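Local coordinates for cellulose-binding protein (Saccharophagus degradans, PDB 2YHG) that probably binds polysaccharide and may hydrolyse glycosidic bonds, this C-terminal piece combining a nucleoside hydrolase-like domain with a calcium-binding beta-sheet domain, at residues S94-G99 with A330-V335; Q225-L230 with W321-N326; F315-D320 with G422-Y427; S364-G369 with L418-S423. One frame throughout, in Å; residues are numbered along the deposited sequence. Where two conformers were deposited one is given.

How the contacts relate
Contact 1 is the buried one, a polar pairing of two imidazoles; the other three are partly buried, and contact 2 brings an exposed isoleucine against the zinc histidine. Contacts 2 and 3 both use helix 308-323 and supply the two protein ligands of one zinc ion, but have no direct hydrogen bond across their segments. Contacts 1 and 4 surround one calcium ion at the end of the C-terminal beta-sheet; in contact 4 carboxylates do nearly all the work. Contacts 3 and 4 share G422 and S423. Contact 1 links the sets, since H96 bonds to E324 of contact 2 and H332 to D368 of contact 4.

Contact 1: S94-G99 with A330-V335; sequences SKHAEG and ANHHPV. With CA (calcium ion), chain D.
H96 and H332 meet rim to rim, H96 ND1 lying 2.8 Å from H332 NE2 in a nearly straight hydrogen bond (168°). The ring planes are only 17° apart, and each ring receives the other's nitrogen at its edge, near its own plane, where an imidazole nitrogen bonds well. H96 CG stands beside its backbone N, anti to the carbonyl carbon (chi1 -68°), which carries the ring out from the loop after helix 77-93. This is the tight part of the contact: H332 CD2 also comes to 3.4 Å from H96 O, and W321 of helix 308-323 stacks with both rings. The contact thins out at A330, a partly exposed residue whose small methyl approaches the H96 ring obliquely, CB 3.8 Å from H96 CE1, and covers little of it. N331 turns its side chain away, giving OD1 to the calcium ion, which also takes H332 O at 2.4 Å, so the loop that carries the H332 ring is itself tied to the metal. Histidine suits both places because it offers a nitrogen at each end: H96 NE2 bonds to the carbonyl of E324, and H332 ND1 to D368, a calcium ligand. A row running from carbonyl through two imidazoles to a carboxylate probably needs three protons on four nitrogens, which implies that the pair may share one positive charge balanced by D368.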
loop_
_atom_site.group_PDB
_atom_site.type_symbol
_atom_site.label_atom_id
_atom_site.label_comp_id
_atom_site.label_asym_id
_atom_site.label_seq_id
_atom_site.Cartn_x
_atom_site.Cartn_y
_atom_site.Cartn_z
ATOM N N SER A 94 0.577 20.827 -3.782
ATOM C CA SER A 94 1.167 21.287 -2.542
ATOM C C SER A 94 0.319 22.348 -1.833
ATOM O O SER A 94 0.593 22.663 -0.680
ATOM C CB SER A 94 2.585 21.786 -2.789
ATOM O OG SER A 94 2.600 22.844 -3.707
ATOM N N LYS A 95 -0.727 22.850 -2.482
ATOM C CA LYS A 95 -1.672 23.747 -1.808
ATOM C C LYS A 95 -2.754 22.969 -1.086
ATOM O O LYS A 95 -3.502 23.563 -0.309
ATOM C CB LYS A 95 -2.348 24.688 -2.804
ATOM C CG LYS A 95 -1.377 25.518 -3.579
ATOM C CD LYS A 95 -1.292 26.912 -3.050
ATOM N N HIS A 96 -2.859 21.672 -1.346
ATOM C CA HIS A 96 -3.936 20.870 -0.819
ATOM C C HIS A 96 -3.567 19.954 0.338
ATOM O O HIS A 96 -4.450 19.484 1.035
ATOM C CB HIS A 96 -4.604 20.055 -1.936
ATOM C CG HIS A 96 -5.352 20.902 -2.906
ATOM N ND1 HIS A 96 -6.628 21.354 -2.656
ATOM C CD2 HIS A 96 -4.948 21.485 -4.060
ATOM C CE1 HIS A 96 -7.008 22.111 -3.668
ATOM N NE2 HIS A 96 -5.995 22.236 -4.515
ATOM N N ALA A 97 -2.278 19.679 0.495
ATOM C CA ALA A 97 -1.817 18.865 1.610
ATOM C C ALA A 97 -0.356 19.143 1.837
ATOM O O ALA A 97 0.379 19.457 0.898
ATOM C CB ALA A 97 -2.018 17.372 1.314
ATOM N N GLU A 98 0.094 18.912 3.068
ATOM C CA GLU A 98 1.508 18.984 3.389
ATOM C C GLU A 98 2.218 17.697 2.988
ATOM O O GLU A 98 1.667 16.612 3.087
ATOM C CB GLU A 98 1.688 19.205 4.899
ATOM N N GLY A 99 3.480 17.822 2.620
ATOM C CA GLY A 99 4.341 16.657 2.482
ATOM C C GLY A 99 4.361 16.016 1.111
ATOM O O GLY A 99 4.905 14.928 0.971
ATOM N N ALA A 330 -11.672 22.215 -3.752
ATOM C CA ALA A 330 -11.656 20.750 -3.754
ATOM C C ALA A 330 -11.981 20.261 -2.354
ATOM O O ALA A 330 -11.874 21.006 -1.378
ATOM C CB ALA A 330 -10.304 20.221 -4.210
ATOM N N ASN A 331 -12.301 18.971 -2.263
ATOM C CA ASN A 331 -12.560 18.343 -0.983
ATOM C C ASN A 331 -11.315 17.703 -0.398
ATOM O O ASN A 331 -10.468 17.183 -1.128
ATOM C CB ASN A 331 -13.670 17.316 -1.136
ATOM C CG ASN A 331 -14.206 16.825 0.201
ATOM O OD1 ASN A 331 -14.056 17.499 1.222
ATOM N ND2 ASN A 331 -14.893 15.675 0.199
ATOM N N HIS A 332 -11.206 17.776 0.926
ATOM C CA HIS A 332 -10.120 17.159 1.681
ATOM C C HIS A 332 -10.656 16.225 2.766
ATOM O O HIS A 332 -11.789 16.377 3.238
ATOM C CB HIS A 332 -9.223 18.228 2.277
ATOM C CG HIS A 332 -8.829 19.256 1.265
ATOM N ND1 HIS A 332 -9.651 20.316 0.964
ATOM C CD2 HIS A 332 -7.809 19.308 0.374
ATOM C CE1 HIS A 332 -9.152 20.981 -0.066
ATOM N NE2 HIS A 332 -8.026 20.402 -0.435
ATOM N N HIS A 333 -9.857 15.247 3.143
ATOM C CA HIS A 333 -10.322 14.167 3.996
ATOM C C HIS A 333 -10.676 14.648 5.399
ATOM O O HIS A 333 -9.970 15.482 5.966
ATOM C CB HIS A 333 -9.313 13.054 4.068
ATOM C CG HIS A 333 -8.836 12.608 2.730
ATOM N ND1 HIS A 333 -8.007 13.365 1.931
ATOM C CD2 HIS A 333 -9.103 11.476 2.050
ATOM C CE1 HIS A 333 -7.757 12.690 0.820
ATOM N NE2 HIS A 333 -8.446 11.555 0.849
ATOM N N PRO A 334 -11.672 14.004 6.014
ATOM C CA PRO A 334 -11.925 14.274 7.427
ATOM C C PRO A 334 -10.808 13.697 8.290
ATOM O O PRO A 334 -10.004 12.865 7.844
ATOM C CB PRO A 334 -13.246 13.572 7.680
ATOM C CG PRO A 334 -13.399 12.567 6.604
ATOM C CD PRO A 334 -12.636 13.046 5.436
ATOM N N VAL A 335 -10.748 14.194 9.521
ATOM C CA VAL A 335 -9.654 13.956 10.434
ATOM C C VAL A 335 -10.193 13.251 11.695
ATOM O O VAL A 335 -10.947 13.847 12.475
ATOM C CB VAL A 335 -8.966 15.260 10.812
ATOM C CG1 VAL A 335 -7.898 14.961 11.870
ATOM C CG2 VAL A 335 -8.375 15.934 9.563
HETATM CA CA CA D . -13.919 17.321 3.611
#

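Contact 2: Q225-L230 with W321-N326; sequences QSHGAL and WAIESN. With ZN (zinc ion), chain I; EDO (1,2-ethanediol), chain L.
I323, near the end of helix 308-323, leans on H227 of the zinc site in the nucleoside hydrolase-like part of the chain. The apolar contact comes from two branches of the isoleucine. CD1 reaches the imidazole obliquely, 3.6 Å from H227 CD2, while CG2 lies against the backbone, 3.4 Å from H227 C. CG1 sits between the backbone N and the carbonyl carbon (chi1 69°), which lets both methyls face the histidine. At G228 phi is positive and the CB side faces I323 CG2, so only a residue without a side chain leaves that methyl room; G228 N is 3.6 Å from I323 CG2.

Metal bonding is the second kind of interaction. H227 NE2 binds the zinc ion at 2.1 Å, and D320 is the other protein ligand; three waters and O2 of a 1,2-ethanediol, probably from the crystallisation liquor, complete six positions.

Hydrogen bonds orient the ligands. H227 ND1 donates to S226 OG at 3.0 Å, almost in the ring plane, and S226 OG is itself bonded to N222 O, so a second shell fixes the ring's rotation. From the residue after I323, the bent chain of E324 accepts at OE2 a short bond of 2.5 Å from EDO O1.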
loop_
_atom_site.group_PDB
_atom_site.type_symbol
_atom_site.label_atom_id
_atom_site.label_comp_id
_atom_site.label_asym_id
_atom_site.label_seq_id
_atom_site.Cartn_x
_atom_site.Cartn_y
_atom_site.Cartn_z
ATOM N N GLN A 225 -8.465 11.257 -16.300
ATOM C CA GLN A 225 -7.687 11.522 -17.497
ATOM C C GLN A 225 -7.860 12.934 -18.038
ATOM O O GLN A 225 -6.984 13.467 -18.699
ATOM C CB GLN A 225 -8.063 10.483 -18.550
ATOM C CG GLN A 225 -7.599 9.090 -18.156
ATOM C CD GLN A 225 -8.073 8.022 -19.086
ATOM O OE1 GLN A 225 -9.272 7.841 -19.251
ATOM N NE2 GLN A 225 -7.142 7.296 -19.692
ATOM N N SER A 226 -9.001 13.546 -17.727
ATOM C CA SER A 226 -9.311 14.896 -18.141
ATOM C C SER A 226 -8.653 15.940 -17.269
ATOM O O SER A 226 -8.771 17.127 -17.562
ATOM C CB SER A 226 -10.817 15.086 -18.145
ATOM O OG SER A 226 -11.289 14.864 -16.838
ATOM N N HIS A 227 -8.091 15.535 -16.130
ATOM C CA HIS A 227 -7.610 16.483 -15.120
ATOM C C HIS A 227 -6.123 16.835 -15.282
ATOM O O HIS A 227 -5.246 16.295 -14.599
ATOM C CB HIS A 227 -7.914 15.951 -13.720
ATOM C CG HIS A 227 -9.356 16.034 -13.315
ATOM N ND1 HIS A 227 -10.399 15.653 -14.130
ATOM C CD2 HIS A 227 -9.926 16.428 -12.147
ATOM C CE1 HIS A 227 -11.543 15.800 -13.487
ATOM N NE2 HIS A 227 -11.283 16.221 -12.265
ATOM N N GLY A 228 -5.858 17.735 -16.222
ATOM C CA GLY A 228 -4.546 18.341 -16.353
ATOM C C GLY A 228 -3.435 17.401 -16.775
ATOM O O GLY A 228 -3.663 16.349 -17.392
ATOM N N ALA A 229 -2.209 17.805 -16.481
ATOM C CA ALA A 229 -1.019 17.151 -16.996
ATOM C C ALA A 229 -0.921 15.692 -16.527
ATOM O O ALA A 229 -0.487 14.823 -17.294
ATOM C CB ALA A 229 0.243 17.911 -16.601
ATOM N N LEU A 230 -1.223 15.437 -15.249
ATOM C CA LEU A 230 -1.163 14.060 -14.762
ATOM C C LEU A 230 -2.246 13.210 -15.387
ATOM O O LEU A 230 -2.032 12.037 -15.703
ATOM C CB LEU A 230 -1.186 14.017 -13.230
ATOM C CG LEU A 230 0.150 14.276 -12.547
ATOM C CD1 LEU A 230 -0.075 14.526 -11.051
ATOM C CD2 LEU A 230 1.150 13.161 -12.777
ATOM N N TRP A 321 -7.295 18.141 -6.614
ATOM C CA TRP A 321 -6.161 18.834 -6.041
ATOM C C TRP A 321 -5.169 19.229 -7.128
ATOM O O TRP A 321 -4.587 20.309 -7.095
ATOM C CB TRP A 321 -5.439 18.001 -4.993
ATOM C CG TRP A 321 -6.186 17.619 -3.790
ATOM C CD1 TRP A 321 -7.498 17.827 -3.503
ATOM C CD2 TRP A 321 -5.665 16.835 -2.726
ATOM N NE1 TRP A 321 -7.824 17.227 -2.322
ATOM C CE2 TRP A 321 -6.716 16.613 -1.814
ATOM C CE3 TRP A 321 -4.407 16.328 -2.448
ATOM C CZ2 TRP A 321 -6.539 15.914 -0.613
ATOM C CZ3 TRP A 321 -4.222 15.634 -1.251
ATOM C CH2 TRP A 321 -5.273 15.436 -0.362
ATOM N N ALA A 322 -4.921 18.309 -8.061
ATOM C CA ALA A 322 -3.917 18.508 -9.090
ATOM C C ALA A 322 -4.218 19.692 -10.005
ATOM O O ALA A 322 -3.292 20.291 -10.533
ATOM C CB ALA A 322 -3.768 17.233 -9.923
ATOM N N ILE A 323 -5.499 19.994 -10.201
ATOM C CA ILE A 323 -5.877 21.054 -11.128
ATOM C C ILE A 323 -6.451 22.322 -10.499
ATOM O O ILE A 323 -6.678 23.285 -11.208
ATOM C CB ILE A 323 -6.817 20.533 -12.229
ATOM C CG1 ILE A 323 -8.179 20.158 -11.686
ATOM C CG2 ILE A 323 -6.162 19.392 -13.024
ATOM C CD1 ILE A 323 -9.186 19.886 -12.757
ATOM N N GLU A 324 -6.679 22.328 -9.194
ATOM C CA GLU A 324 -7.224 23.497 -8.504
ATOM C C GLU A 324 -6.135 24.213 -7.727
ATOM O O GLU A 324 -5.536 23.644 -6.824
ATOM C CB GLU A 324 -8.343 23.075 -7.542
ATOM C CG GLU A 324 -9.548 22.428 -8.207
ATOM C CD GLU A 324 -10.275 23.305 -9.208
ATOM O OE1 GLU A 324 -10.105 24.549 -9.190
ATOM O OE2 GLU A 324 -11.128 22.730 -9.937
ATOM N N SER A 325 -5.938 25.500 -8.024
ATOM C CA SER A 325 -4.927 26.260 -7.283
ATOM C C SER A 325 -5.445 26.729 -5.918
ATOM O O SER A 325 -4.644 27.098 -5.048
ATOM C CB SER A 325 -4.420 27.464 -8.100
ATOM O OG SER A 325 -5.448 28.378 -8.391
ATOM N N ASN A 326 -6.765 26.694 -5.731
ATOM C CA ASN A 326 -7.376 27.126 -4.464
ATOM C C ASN A 326 -7.847 25.928 -3.641
ATOM O O ASN A 326 -8.640 25.113 -4.134
ATOM C CB ASN A 326 -8.577 28.049 -4.705
ATOM C CG ASN A 326 -8.182 29.360 -5.293
ATOM O OD1 ASN A 326 -7.103 29.860 -5.000
ATOM N ND2 ASN A 326 -9.004 29.877 -6.201
HETATM ZN ZN ZN I . -12.703 16.046 -10.715
HETATM C C1 EDO L . -12.455 19.553 -10.703
HETATM O O1 EDO L . -12.014 20.400 -9.642
HETATM C C2 EDO L . -13.727 18.839 -10.284
HETATM O O2 EDO L . -13.914 17.711 -11.134
HETATM O O HOH W 1 -11.783 14.223 -10.299
HETATM O O HOH W 2 -14.157 15.149 -11.876
HETATM O O HOH W 3 -14.109 15.802 -9.152
#

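Contact 3: F315-D320 with G422-Y427; sequences FQARMD and GSPNLY. With ZN (zinc ion), chain I; BTB (2-[bis-(2-hydroxy-ethyl)-amino]-2-hydroxymethyl-propane-1,3-diol), chain M.
Q316 and P424 come at each other from opposite directions, the glutamine from helix 308-323 and the proline from the loop between strands 411-420 and 427-436. With CG anti to the backbone N (chi1 176°), the chain leaves the helix fully extended. Its CB lies 4.1 Å from P424 CG, and its CG is about as close to the same atom. The amide then runs along the proline: Q316 CD is 3.6 Å from P424 CG, OE1 is nearest P424 CB, and NE2 comes to 3.7 Å from P424 CD. At the tip NE2 donates to a zinc-bound water, 3.1 Å away, which in turn donates to D320 OD2. A glutamine fits here because its methylenes and amide cover the proline while its NH2 reaches the metal shell.

The next residue, A317, is small enough to admit the leucine of the same loop, with A317 CB 3.8 Å from L426 CD1. P424 follows a cis peptide bond, and the loop is braced by N425 ND2, which donates to G422 O at 2.9 Å in the carbonyl plane. On another side of the helix R318, salt-bridged to D314 and E56, gives NH2 to O8 of a bound Bis-Tris molecule at 3.0 Å; O6 of that molecule bonds to Y427 O.

D320 OD1 binds the zinc ion at 2.1 Å, sharing it with H227. Van der Waals contact, with a water bridging D320 OD2 and S423 O, thus joins the C-terminal sheet domain to the edge of a hydrated zinc site.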
loop_
_atom_site.group_PDB
_atom_site.type_symbol
_atom_site.label_atom_id
_atom_site.label_comp_id
_atom_site.label_asym_id
_atom_site.label_seq_id
_atom_site.Cartn_x
_atom_site.Cartn_y
_atom_site.Cartn_z
ATOM N N PHE A 315 -9.186 9.110 -5.111
ATOM C CA PHE A 315 -8.421 9.444 -6.306
ATOM C C PHE A 315 -9.107 10.595 -7.055
ATOM O O PHE A 315 -8.451 11.474 -7.569
ATOM C CB PHE A 315 -8.280 8.188 -7.148
ATOM C CG PHE A 315 -7.337 8.277 -8.348
ATOM C CD1 PHE A 315 -6.318 9.167 -8.445
ATOM C CD2 PHE A 315 -7.448 7.330 -9.345
ATOM C CE1 PHE A 315 -5.445 9.139 -9.523
ATOM C CE2 PHE A 315 -6.561 7.273 -10.410
ATOM C CZ PHE A 315 -5.559 8.185 -10.502
ATOM N N GLN A 316 -10.426 10.564 -7.123
ATOM C CA GLN A 316 -11.192 11.664 -7.745
ATOM C C GLN A 316 -10.824 12.999 -7.113
ATOM O O GLN A 316 -10.534 13.979 -7.822
ATOM C CB GLN A 316 -12.672 11.375 -7.666
ATOM C CG GLN A 316 -13.530 12.505 -8.186
ATOM C CD GLN A 316 -15.013 12.322 -7.998
ATOM O OE1 GLN A 316 -15.515 11.228 -7.761
ATOM N NE2 GLN A 316 -15.746 13.427 -8.120
ATOM N N ALA A 317 -10.869 13.082 -5.783
ATOM C CA ALA A 317 -10.553 14.327 -5.094
ATOM C C ALA A 317 -9.125 14.731 -5.327
ATOM O O ALA A 317 -8.848 15.919 -5.525
ATOM C CB ALA A 317 -10.830 14.194 -3.604
ATOM N N ARG A 318 -8.193 13.769 -5.325
ATOM C CA ARG A 318 -6.790 14.129 -5.508
ATOM C C ARG A 318 -6.488 14.652 -6.914
ATOM O O ARG A 318 -5.611 15.496 -7.070
ATOM C CB ARG A 318 -5.897 12.957 -5.120
ATOM C CG ARG A 318 -5.923 12.656 -3.651
ATOM C CD ARG A 318 -5.243 11.344 -3.329
ATOM N NE ARG A 318 -5.245 11.034 -1.904
ATOM C CZ ARG A 318 -4.443 11.574 -1.013
ATOM N NH1 ARG A 318 -3.437 12.345 -1.375
ATOM N NH2 ARG A 318 -4.641 11.296 0.263
ATOM N N MET A 319 -7.197 14.167 -7.919
ATOM C CA MET A 319 -7.057 14.747 -9.241
ATOM C C MET A 319 -7.657 16.147 -9.324
ATOM O O MET A 319 -7.201 16.967 -10.126
ATOM C CB MET A 319 -7.644 13.845 -10.309
ATOM C CG MET A 319 -6.881 12.533 -10.478
ATOM S SD MET A 319 -5.111 12.699 -10.813
ATOM C CE MET A 319 -5.169 13.571 -12.356
ATOM N N ASP A 320 -8.625 16.462 -8.468
ATOM C CA ASP A 320 -9.048 17.844 -8.269
ATOM C C ASP A 320 -7.960 18.670 -7.633
ATOM O O ASP A 320 -7.730 19.804 -8.066
ATOM C CB ASP A 320 -10.330 17.890 -7.450
ATOM C CG ASP A 320 -11.496 17.206 -8.140
ATOM O OD1 ASP A 320 -11.428 16.975 -9.391
ATOM O OD2 ASP A 320 -12.497 16.908 -7.437
ATOM N N GLY A 422 -18.684 16.214 1.547
ATOM C CA GLY A 422 -18.114 16.955 0.462
ATOM C C GLY A 422 -18.227 16.212 -0.865
ATOM O O GLY A 422 -18.838 15.200 -0.957
ATOM N N SER A 423 -17.661 16.833 -1.893
ATOM C CA SER A 423 -17.835 16.362 -3.306
ATOM C C SER A 423 -16.459 15.986 -3.874
ATOM O O SER A 423 -15.662 16.860 -4.070
ATOM C CB SER A 423 -18.382 17.471 -4.206
ATOM O OG SER A 423 -18.576 16.965 -5.519
ATOM N N PRO A 424 -16.163 14.698 -4.101
ATOM C CA PRO A 424 -16.958 13.549 -3.663
ATOM C C PRO A 424 -16.743 13.288 -2.155
ATOM O O PRO A 424 -15.852 13.817 -1.587
ATOM C CB PRO A 424 -16.308 12.388 -4.469
ATOM C CG PRO A 424 -14.867 12.760 -4.463
ATOM C CD PRO A 424 -14.843 14.282 -4.613
ATOM N N ASN A 425 -17.582 12.444 -1.568
ATOM C CA ASN A 425 -17.442 12.185 -0.122
ATOM C C ASN A 425 -16.081 11.538 0.141
ATOM O O ASN A 425 -15.714 10.552 -0.516
ATOM C CB ASN A 425 -18.473 11.168 0.395
ATOM C CG ASN A 425 -19.951 11.596 0.324
ATOM O OD1 ASN A 425 -20.780 10.774 0.586
ATOM N ND2 ASN A 425 -20.256 12.870 -0.011
ATOM N N LEU A 426 -15.366 12.035 1.125
ATOM C CA LEU A 426 -14.082 11.476 1.480
ATOM C C LEU A 426 -14.140 10.795 2.843
ATOM O O LEU A 426 -14.876 11.178 3.750
ATOM C CB LEU A 426 -12.988 12.533 1.443
ATOM C CG LEU A 426 -12.604 13.004 0.051
ATOM C CD1 LEU A 426 -11.615 14.129 0.146
ATOM C CD2 LEU A 426 -12.029 11.831 -0.770
ATOM N N TYR A 427 -13.306 9.766 2.971
ATOM C CA TYR A 427 -13.320 8.859 4.112
ATOM C C TYR A 427 -12.039 8.965 4.908
ATOM O O TYR A 427 -10.972 9.279 4.381
ATOM C CB TYR A 427 -13.521 7.418 3.641
ATOM C CG TYR A 427 -14.878 7.157 3.011
ATOM C CD1 TYR A 427 -15.197 7.601 1.716
ATOM C CD2 TYR A 427 -15.851 6.470 3.695
ATOM C CE1 TYR A 427 -16.436 7.346 1.163
ATOM C CE2 TYR A 427 -17.084 6.226 3.160
ATOM C CZ TYR A 427 -17.354 6.598 1.869
ATOM O OH TYR A 427 -18.621 6.380 1.361
HETATM ZN ZN ZN I . -12.703 16.046 -10.715
HETATM C C1 BTB M . -7.305 9.022 6.173
HETATM O O1 BTB M . -8.369 9.437 5.321
HETATM C C2 BTB M . -6.163 9.191 5.197
HETATM C C3 BTB M . -6.181 10.641 4.735
HETATM O O3 BTB M . -6.025 11.531 5.824
HETATM C C4 BTB M . -4.855 8.861 5.864
HETATM O O4 BTB M . -4.926 7.491 6.245
HETATM N N BTB M . -6.432 8.355 3.986
HETATM C C5 BTB M . -7.698 8.758 3.299
HETATM C C6 BTB M . -8.563 7.543 2.920
HETATM O O6 BTB M . -9.777 7.948 2.269
HETATM C C7 BTB M . -5.253 8.306 3.083
HETATM C C8 BTB M . -5.552 7.641 1.737
HETATM O O8 BTB M . -5.949 8.602 0.773
HETATM O O HOH W 1 -11.783 14.223 -10.299
HETATM O O HOH W 3 -14.109 15.802 -9.152
HETATM O O HOH W 4 -12.902 17.340 -4.607
HETATM O O HOH W 2 -14.157 15.149 -11.876
#

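Contact 4: S364-G369 with L418-S423; sequences SSDPDG and LRDNGS. With CA (calcium ion), chain D.
D366 brings OD1 to 3.2 Å from D420 OD2, a separation that two carboxylates tolerate because both bind the same calcium ion. Their planes stand 84° apart. With CG anti to the backbone N (chi1 -174°), D366 reaches across to D420 and presents both oxygens to the metal, OD1 at 2.4 Å and OD2 at 2.7 Å. D368 OD2 and D420 OD2 add one bond each, the latter at 2.3 Å. N331 OD1, H332 O and D370 OD2 bring the total to seven oxygens, a number that calcium favours.

The DPDGD sequence from D366 to D370, with an aspartate at every second position, resembles in spacing the start of an EF-hand loop, although here it connects strands of a beta-sheet domain. D366 to G369 form a type I turn, and G369 suits its positive phi. D366 OD2 also accepts, from above its carboxylate plane, the N-H of D368 (2.9 Å), which makes an Asx turn. At the end of strand 411-420 a second Asx turn has D420 OD1 accepting from G422 N at 3.0 Å; L426 N bonds to the same oxygen, fixing the carboxylate's rotation. Farther from the metal, S364 CB lies against L418 CD2, less certainly because the leucine has two conformers.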
loop_
_atom_site.group_PDB
_atom_site.type_symbol
_atom_site.label_atom_id
_atom_site.label_comp_id
_atom_site.label_asym_id
_atom_site.label_seq_id
_atom_site.Cartn_x
_atom_site.Cartn_y
_atom_site.Cartn_z
ATOM N N SER A 364 -13.325 14.589 16.175
ATOM C CA SER A 364 -13.063 14.448 14.753
ATOM C C SER A 364 -13.488 15.751 14.081
ATOM O O SER A 364 -14.370 16.449 14.566
ATOM C CB SER A 364 -13.840 13.274 14.174
ATOM O OG SER A 364 -13.450 12.013 14.716
ATOM N N SER A 365 -12.881 16.055 12.955
ATOM C CA SER A 365 -13.171 17.309 12.298
ATOM C C SER A 365 -13.091 17.120 10.794
ATOM O O SER A 365 -12.556 16.122 10.300
ATOM C CB SER A 365 -12.214 18.411 12.758
ATOM O OG SER A 365 -10.863 18.059 12.451
ATOM N N ASP A 366 -13.553 18.127 10.059
ATOM C CA ASP A 366 -13.319 18.194 8.635
ATOM C C ASP A 366 -12.769 19.533 8.251
ATOM O O ASP A 366 -13.344 20.565 8.608
ATOM C CB ASP A 366 -14.581 17.947 7.874
ATOM C CG ASP A 366 -14.331 17.861 6.396
ATOM O OD1 ASP A 366 -13.901 16.795 5.942
ATOM O OD2 ASP A 366 -14.463 18.888 5.690
ATOM N N PRO A 367 -11.670 19.542 7.479
ATOM C CA PRO A 367 -10.973 20.821 7.251
ATOM C C PRO A 367 -11.689 21.731 6.265
ATOM O O PRO A 367 -11.385 22.930 6.161
ATOM C CB PRO A 367 -9.615 20.387 6.687
ATOM C CG PRO A 367 -9.905 19.018 6.067
ATOM C CD PRO A 367 -10.898 18.370 6.991
ATOM N N ASP A 368 -12.690 21.203 5.584
ATOM C CA ASP A 368 -13.498 22.024 4.687
ATOM C C ASP A 368 -14.759 22.532 5.369
ATOM O O ASP A 368 -15.533 23.260 4.757
ATOM C CB ASP A 368 -13.895 21.227 3.454
ATOM C CG ASP A 368 -12.743 20.490 2.849
ATOM O OD1 ASP A 368 -11.872 21.177 2.275
ATOM O OD2 ASP A 368 -12.660 19.243 3.003
ATOM N N GLY A 369 -15.015 22.077 6.595
ATOM C CA GLY A 369 -16.240 22.395 7.297
ATOM C C GLY A 369 -17.403 21.549 6.829
ATOM O O GLY A 369 -18.554 21.928 7.037
ATOM N N LEU A 418 -15.091 7.293 9.127
ATOM C CA LEU A 418 -15.574 8.643 9.112
ATOM C C LEU A 418 -15.802 9.016 7.625
ATOM O O LEU A 418 -14.939 8.765 6.806
ATOM C CB LEU A 418 -14.485 9.482 9.779
ATOM C CG LEU A 418 -14.790 10.904 10.181
ATOM C CD1 LEU A 418 -15.933 10.980 11.186
ATOM C CD2 LEU A 418 -13.573 11.600 10.729
ATOM N N ARG A 419 -16.922 9.665 7.306
ATOM C CA ARG A 419 -17.236 10.040 5.926
ATOM C C ARG A 419 -17.763 11.448 5.932
ATOM O O ARG A 419 -18.712 11.749 6.688
ATOM C CB ARG A 419 -18.315 9.105 5.357
ATOM C CG ARG A 419 -18.739 9.399 3.928
ATOM C CD ARG A 419 -19.894 8.522 3.508
ATOM N NE ARG A 419 -21.125 9.019 4.097
ATOM C CZ ARG A 419 -22.138 8.276 4.483
ATOM N N ASP A 420 -17.180 12.324 5.117
ATOM C CA ASP A 420 -17.699 13.672 4.965
ATOM C C ASP A 420 -18.768 13.752 3.903
ATOM O O ASP A 420 -19.062 12.783 3.221
ATOM C CB ASP A 420 -16.572 14.712 4.795
ATOM C CG ASP A 420 -15.918 14.708 3.418
ATOM O OD1 ASP A 420 -16.571 14.332 2.430
ATOM O OD2 ASP A 420 -14.750 15.159 3.360
ATOM N N ASN A 421 -19.453 14.896 3.839
ATOM C CA ASN A 421 -20.463 15.136 2.809
ATOM C C ASN A 421 -19.987 16.129 1.748
ATOM O O ASN A 421 -20.798 16.777 1.087
ATOM C CB ASN A 421 -21.797 15.571 3.425
ATOM C CG ASN A 421 -21.758 16.974 3.968
ATOM O OD1 ASN A 421 -20.690 17.510 4.283
ATOM N ND2 ASN A 421 -22.935 17.600 4.088
ATOM N N GLY A 422 -18.684 16.214 1.547
ATOM C CA GLY A 422 -18.114 16.955 0.462
ATOM C C GLY A 422 -18.227 16.212 -0.865
ATOM O O GLY A 422 -18.838 15.200 -0.957
ATOM N N SER A 423 -17.661 16.833 -1.893
ATOM C CA SER A 423 -17.835 16.362 -3.306
ATOM C C SER A 423 -16.459 15.986 -3.874
ATOM O O SER A 423 -15.662 16.860 -4.070
ATOM C CB SER A 423 -18.382 17.471 -4.206
ATOM O OG SER A 423 -18.576 16.965 -5.519
HETATM CA CA CA D . -13.919 17.321 3.611
#